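PDB 1VE3: methyltransferase domain-containing protein from Pyrococcus horikoshii, which binds S-adenosylmethionine and probably acts as a methyltransferase, although the substrate that would receive the methyl group is not known. Local coordinates for residues 43-48 and 126-131; 88-93 and 97-102. All coordinates share one frame; numbering follows the deposited sequence.

Contact 1 (43-48 and 126-131); sequences LDLACG and KEVRRV. With SAM (S-adenosylmethionine), chain C.
Leu-45 and Val-128 join the first strand of a Rossmann-like methyltransferase fold, 41-45, to helix 118-131, which packs on one face of the central sheet. The contact is purely apolar. CD2 of Leu-45 meets CG2 of Val-128 at 3.8 Å, the two side chains crossing at a slant. In Val-128, CG1 lies anti to the backbone N (chi1 172°), which puts CG2 beside that nitrogen and turns it to the leucine. One helical turn further on, Val-131 directs CG2 to CD2 of Leu-43, a looser approach of 4.4 Å. Leu-43 and Leu-45, two residues apart on the strand, thus present the same face to the helix. Val-107 of the neighbouring strand touches both Leu-43 and Val-128, and Ala-94 borders Leu-45.

On the helix itself, Arg-130 grips Glu-127 side-on: NE reaches OE2 and NH2 reaches OE1, each at 2.9 Å and each on the syn side of the carboxylate. Val-131 CG1 lies 3.4 Å above one face of the guanidinium, off-centre, near the edge of the group. Glu-127 OE1 also accepts the backbone N-H of Leu-97, so this ion pair reaches the loop after strand 88-91.

Past the end of the strand, the chain turns through Ala-46, Cys-47 and Gly-48 into the glycine-rich cofactor loop. Gly-48 packs its CA against the ribose, and its N-H is hydrogen-bonded to Asp-67 OD2. Ala-46 CB lies 3.4 Å from O4' of S-adenosylmethionine, while Ala-46 O accepts a hydrogen bond from the cofactor's amino N at 2.7 Å.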
# COMPACT_ATOMS: atom_id res chain seq x y z
N LEU A 43 -1.27 -12.59 19.45
CA LEU A 43 -2.71 -12.36 19.38
C LEU A 43 -2.95 -11.04 18.63
O LEU A 43 -2.50 -9.98 19.06
CB LEU A 43 -3.33 -12.26 20.77
CG LEU A 43 -4.79 -11.78 20.76
CD1 LEU A 43 -5.66 -12.83 20.10
CD2 LEU A 43 -5.28 -11.52 22.19
N ASP A 44 -3.65 -11.13 17.50
CA ASP A 44 -3.96 -9.94 16.70
C ASP A 44 -5.35 -9.48 17.13
O ASP A 44 -6.36 -9.91 16.58
CB ASP A 44 -3.96 -10.29 15.20
CG ASP A 44 -3.99 -9.06 14.31
OD1 ASP A 44 -4.20 -7.95 14.84
OD2 ASP A 44 -3.79 -9.20 13.08
N LEU A 45 -5.40 -8.61 18.13
CA LEU A 45 -6.66 -8.12 18.67
C LEU A 45 -7.28 -7.08 17.73
O LEU A 45 -6.65 -6.06 17.40
CB LEU A 45 -6.43 -7.54 20.07
CG LEU A 45 -7.66 -7.39 20.97
CD1 LEU A 45 -8.45 -8.69 20.99
CD2 LEU A 45 -7.21 -7.01 22.37
N ALA A 46 -8.52 -7.34 17.32
CA ALA A 46 -9.23 -6.47 16.38
C ALA A 46 -8.40 -6.55 15.09
O ALA A 46 -7.91 -5.54 14.58
CB ALA A 46 -9.28 -5.02 16.90
N CYS A 47 -8.24 -7.78 14.58
CA CYS A 47 -7.43 -8.05 13.38
C CYS A 47 -7.95 -7.59 12.02
O CYS A 47 -7.21 -7.58 11.04
CB CYS A 47 -7.13 -9.55 13.29
SG CYS A 47 -8.61 -10.58 13.14
N GLY A 48 -9.22 -7.20 11.95
CA GLY A 48 -9.76 -6.77 10.67
C GLY A 48 -9.73 -7.94 9.70
O GLY A 48 -10.20 -9.03 10.03
N LYS A 126 -7.17 -4.25 30.29
CA LYS A 126 -7.21 -5.18 31.40
C LYS A 126 -7.13 -6.61 30.87
O LYS A 126 -6.36 -7.43 31.36
CB LYS A 126 -8.49 -4.99 32.22
CG LYS A 126 -8.46 -5.64 33.59
CD LYS A 126 -9.68 -5.28 34.41
CE LYS A 126 -9.79 -3.78 34.60
NZ LYS A 126 -11.01 -3.40 35.38
N GLU A 127 -7.93 -6.90 29.84
CA GLU A 127 -7.94 -8.22 29.22
C GLU A 127 -6.60 -8.56 28.57
O GLU A 127 -6.14 -9.71 28.64
CB GLU A 127 -9.05 -8.32 28.18
CG GLU A 127 -10.39 -8.70 28.76
CD GLU A 127 -10.36 -10.09 29.37
OE1 GLU A 127 -10.50 -11.07 28.61
OE2 GLU A 127 -10.18 -10.19 30.60
N VAL A 128 -5.97 -7.57 27.94
CA VAL A 128 -4.69 -7.78 27.28
C VAL A 128 -3.64 -8.19 28.31
O VAL A 128 -2.89 -9.15 28.11
CB VAL A 128 -4.19 -6.50 26.58
CG1 VAL A 128 -2.77 -6.71 26.07
CG2 VAL A 128 -5.14 -6.15 25.42
N ARG A 129 -3.58 -7.46 29.42
CA ARG A 129 -2.62 -7.78 30.45
C ARG A 129 -2.83 -9.20 30.95
O ARG A 129 -1.87 -9.94 31.15
CB ARG A 129 -2.73 -6.81 31.63
CG ARG A 129 -1.90 -7.23 32.82
CD ARG A 129 -2.06 -6.28 33.99
NE ARG A 129 -1.48 -6.85 35.20
CZ ARG A 129 -1.94 -7.95 35.80
NH1 ARG A 129 -2.97 -8.60 35.29
NH2 ARG A 129 -1.35 -8.40 36.90
N ARG A 130 -4.09 -9.59 31.13
CA ARG A 130 -4.43 -10.91 31.63
C ARG A 130 -4.00 -12.09 30.75
O ARG A 130 -3.44 -13.06 31.25
CB ARG A 130 -5.94 -11.01 31.88
CG ARG A 130 -6.39 -12.37 32.39
CD ARG A 130 -7.89 -12.42 32.65
NE ARG A 130 -8.68 -12.53 31.43
CZ ARG A 130 -8.61 -13.54 30.58
NH1 ARG A 130 -7.77 -14.54 30.81
NH2 ARG A 130 -9.37 -13.56 29.50
N VAL A 131 -4.27 -12.00 29.45
CA VAL A 131 -3.93 -13.07 28.51
C VAL A 131 -2.46 -13.03 28.07
O VAL A 131 -1.98 -13.93 27.38
CB VAL A 131 -4.82 -13.00 27.25
CG1 VAL A 131 -6.28 -13.08 27.65
CG2 VAL A 131 -4.54 -11.71 26.49
N SAM C . -5.98 -4.27 13.20
CA SAM C . -6.73 -4.00 11.94
C SAM C . -5.76 -3.56 10.85
O SAM C . -5.95 -3.96 9.70
OXT SAM C . -4.82 -2.79 11.24
CB SAM C . -7.70 -2.90 12.22
CG SAM C . -8.85 -2.90 11.33
SD SAM C . -10.06 -1.55 11.65
CE SAM C . -9.23 -0.11 11.39
C5' SAM C . -10.59 -1.79 13.35
C4' SAM C . -11.28 -3.20 13.72
O4' SAM C . -11.63 -3.20 15.15
C3' SAM C . -12.63 -3.40 13.05
O3' SAM C . -12.24 -4.55 12.14
C2' SAM C . -13.62 -3.97 14.02
O2' SAM C . -14.50 -5.01 13.72
C1' SAM C . -12.67 -4.16 15.26
N9 SAM C . -13.37 -4.01 16.54
C8 SAM C . -14.20 -3.01 17.05
N7 SAM C . -14.65 -3.26 18.26
C5 SAM C . -14.10 -4.46 18.58
C6 SAM C . -14.17 -5.33 19.75
N6 SAM C . -14.88 -5.01 20.85
N1 SAM C . -13.46 -6.55 19.76
C2 SAM C . -12.72 -6.91 18.66
N3 SAM C . -12.59 -6.18 17.52
C4 SAM C . -13.31 -4.96 17.53

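Contact 2 (88-93 and 97-102); sequences EFIVGD and LSFEDK. With SAM (S-adenosylmethionine), chain C.
With chi1 at -54°, Leu-97 has its CG beside the backbone N and anti to the carbonyl carbon, and CD2 then rests 3.4 Å from Asp-93 O. The carboxylate of Asp-93 lies on the far side of its CA from that leucine methyl, CG anti to its own N (chi1 -170°), and is delivered to the adenine of S-adenosylmethionine. Both residues belong to the connection that leaves edge strand 88-91 of the Rossmann-like methyltransferase sheet, and the leucine methyl packs against the Asp-93 carbonyl. Leu-97 also packs on Leu-43 and Leu-45 of strand 41-45, two strands in from the edge.

Farther from the cofactor, Ile-90 points its CD1 at CZ of Phe-99, a loose apolar touch of 4.4 Å that approaches the ring obliquely. Phe-99 also lies on Val-64 and Val-66 and meets Phe-104 edge-to-face, so it spans several strands on this side of the sheet.

Asp-93 OD2 forms a salt bridge with Arg-95, which probably steadies the carboxylate beside the purine. Gly-92 O lies 3.5 Å from adenine C2, and the exocyclic N6 donates to Asp-93 OD1 at 2.8 Å in a nearly straight bond of 169°.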
# COMPACT_ATOMS: atom_id res chain seq x y z
N GLU A 88 -5.38 -18.85 12.72
CA GLU A 88 -6.75 -19.11 13.13
C GLU A 88 -7.48 -17.82 13.49
O GLU A 88 -7.05 -17.09 14.38
CB GLU A 88 -6.80 -20.05 14.33
CG GLU A 88 -8.20 -20.14 14.93
CD GLU A 88 -8.32 -21.16 16.04
OE1 GLU A 88 -7.55 -21.08 17.02
OE2 GLU A 88 -9.20 -22.04 15.93
N PHE A 89 -8.58 -17.57 12.80
CA PHE A 89 -9.38 -16.39 13.05
C PHE A 89 -10.61 -16.75 13.86
O PHE A 89 -11.30 -17.72 13.56
CB PHE A 89 -9.79 -15.74 11.72
CG PHE A 89 -8.63 -15.18 10.96
CD1 PHE A 89 -7.95 -14.07 11.43
CD2 PHE A 89 -8.20 -15.79 9.79
CE1 PHE A 89 -6.85 -13.56 10.74
CE2 PHE A 89 -7.10 -15.30 9.09
CZ PHE A 89 -6.43 -14.18 9.56
N ILE A 90 -10.86 -15.95 14.90
CA ILE A 90 -12.00 -16.19 15.77
C ILE A 90 -12.79 -14.90 15.95
O ILE A 90 -12.21 -13.83 16.10
CB ILE A 90 -11.55 -16.67 17.16
CG1 ILE A 90 -10.66 -17.91 17.02
CG2 ILE A 90 -12.76 -16.99 18.02
CD1 ILE A 90 -10.09 -18.39 18.34
N VAL A 91 -14.11 -15.03 15.95
CA VAL A 91 -14.98 -13.88 16.14
C VAL A 91 -15.13 -13.67 17.65
O VAL A 91 -15.81 -14.44 18.32
CB VAL A 91 -16.37 -14.13 15.53
CG1 VAL A 91 -17.28 -12.95 15.81
CG2 VAL A 91 -16.25 -14.34 14.03
N GLY A 92 -14.47 -12.64 18.17
CA GLY A 92 -14.53 -12.37 19.59
C GLY A 92 -14.52 -10.90 19.96
O GLY A 92 -14.33 -10.03 19.10
N ASP A 93 -14.73 -10.62 21.24
CA ASP A 93 -14.76 -9.25 21.75
C ASP A 93 -13.49 -8.93 22.53
O ASP A 93 -13.20 -9.58 23.53
CB ASP A 93 -15.97 -9.07 22.66
CG ASP A 93 -16.22 -7.62 23.03
OD1 ASP A 93 -15.29 -6.80 22.97
OD2 ASP A 93 -17.37 -7.31 23.40
N LEU A 97 -12.11 -11.43 26.30
CA LEU A 97 -11.60 -12.60 25.59
C LEU A 97 -11.78 -13.87 26.41
O LEU A 97 -11.76 -13.83 27.64
CB LEU A 97 -10.11 -12.40 25.29
CG LEU A 97 -9.76 -11.12 24.54
CD1 LEU A 97 -8.25 -10.89 24.62
CD2 LEU A 97 -10.22 -11.22 23.09
N SER A 98 -11.94 -14.99 25.71
CA SER A 98 -12.14 -16.28 26.37
C SER A 98 -10.85 -17.06 26.60
O SER A 98 -10.89 -18.15 27.16
CB SER A 98 -13.09 -17.14 25.54
OG SER A 98 -12.46 -17.57 24.34
N PHE A 99 -9.72 -16.51 26.16
CA PHE A 99 -8.44 -17.20 26.33
C PHE A 99 -8.08 -17.31 27.81
O PHE A 99 -8.54 -16.51 28.63
CB PHE A 99 -7.31 -16.47 25.60
CG PHE A 99 -7.53 -16.34 24.12
CD1 PHE A 99 -7.64 -17.47 23.32
CD2 PHE A 99 -7.63 -15.09 23.53
CE1 PHE A 99 -7.86 -17.36 21.95
CE2 PHE A 99 -7.85 -14.96 22.16
CZ PHE A 99 -7.96 -16.09 21.37
N GLU A 100 -7.25 -18.29 28.14
CA GLU A 100 -6.80 -18.50 29.51
C GLU A 100 -5.79 -17.40 29.82
O GLU A 100 -5.32 -16.71 28.92
CB GLU A 100 -6.13 -19.86 29.66
CG GLU A 100 -7.00 -21.03 29.23
CD GLU A 100 -8.23 -21.18 30.10
OE1 GLU A 100 -8.09 -21.61 31.26
OE2 GLU A 100 -9.34 -20.85 29.62
N ASP A 101 -5.47 -17.26 31.10
CA ASP A 101 -4.51 -16.26 31.54
C ASP A 101 -3.11 -16.62 31.05
O ASP A 101 -2.79 -17.80 30.90
CB ASP A 101 -4.53 -16.16 33.06
CG ASP A 101 -5.93 -16.02 33.62
OD1 ASP A 101 -6.69 -15.19 33.09
OD2 ASP A 101 -6.28 -16.73 34.58
N LYS A 102 -2.29 -15.61 30.80
CA LYS A 102 -0.92 -15.83 30.35
C LYS A 102 -0.84 -16.79 29.17
O LYS A 102 -0.08 -17.76 29.19
CB LYS A 102 -0.09 -16.38 31.52
CG LYS A 102 -0.01 -15.44 32.71
CD LYS A 102 0.66 -16.13 33.90
CE LYS A 102 0.94 -15.13 35.00
NZ LYS A 102 -0.28 -14.35 35.35
N SAM C . -5.98 -4.27 13.20
CA SAM C . -6.73 -4.00 11.94
C SAM C . -5.76 -3.56 10.85
O SAM C . -5.95 -3.96 9.70
OXT SAM C . -4.82 -2.79 11.24
CB SAM C . -7.70 -2.90 12.22
CG SAM C . -8.85 -2.90 11.33
SD SAM C . -10.06 -1.55 11.65
CE SAM C . -9.23 -0.11 11.39
C5' SAM C . -10.59 -1.79 13.35
C4' SAM C . -11.28 -3.20 13.72
O4' SAM C . -11.63 -3.20 15.15
C3' SAM C . -12.63 -3.40 13.05
O3' SAM C . -12.24 -4.55 12.14
C2' SAM C . -13.62 -3.97 14.02
O2' SAM C . -14.50 -5.01 13.72
C1' SAM C . -12.67 -4.16 15.26
N9 SAM C . -13.37 -4.01 16.54
C8 SAM C . -14.20 -3.01 17.05
N7 SAM C . -14.65 -3.26 18.26
C5 SAM C . -14.10 -4.46 18.58
C6 SAM C . -14.17 -5.33 19.75
N6 SAM C . -14.88 -5.01 20.85
N1 SAM C . -13.46 -6.55 19.76
C2 SAM C . -12.72 -6.91 18.66
N3 SAM C . -12.59 -6.18 17.52
C4 SAM C . -13.31 -4.96 17.53

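In the fold
Contact 1 is buried, its centre about 9 Å from the centre of the chain, against about 15 Å for contact 2, partly buried beside an edge strand; their centres are about 8 Å apart. Both reach the same sheet, and contact 2 is nested within the loop closed by contact 1. Aliphatic packing carries contact 1, while contact 2 combines a leucine on a backbone carbonyl with a sparse aliphatic–aromatic touch. Arg-130 bridges them: its NH1 lies 2.6 Å from Asp-101 OD1 in a salt bridge, and its O probably accepts a hydrogen bond from Lys-102 N. Both touch the cofactor: 43-48 bonds its amino group and packs on the ribose, 88-93 bonds the adenine amino group.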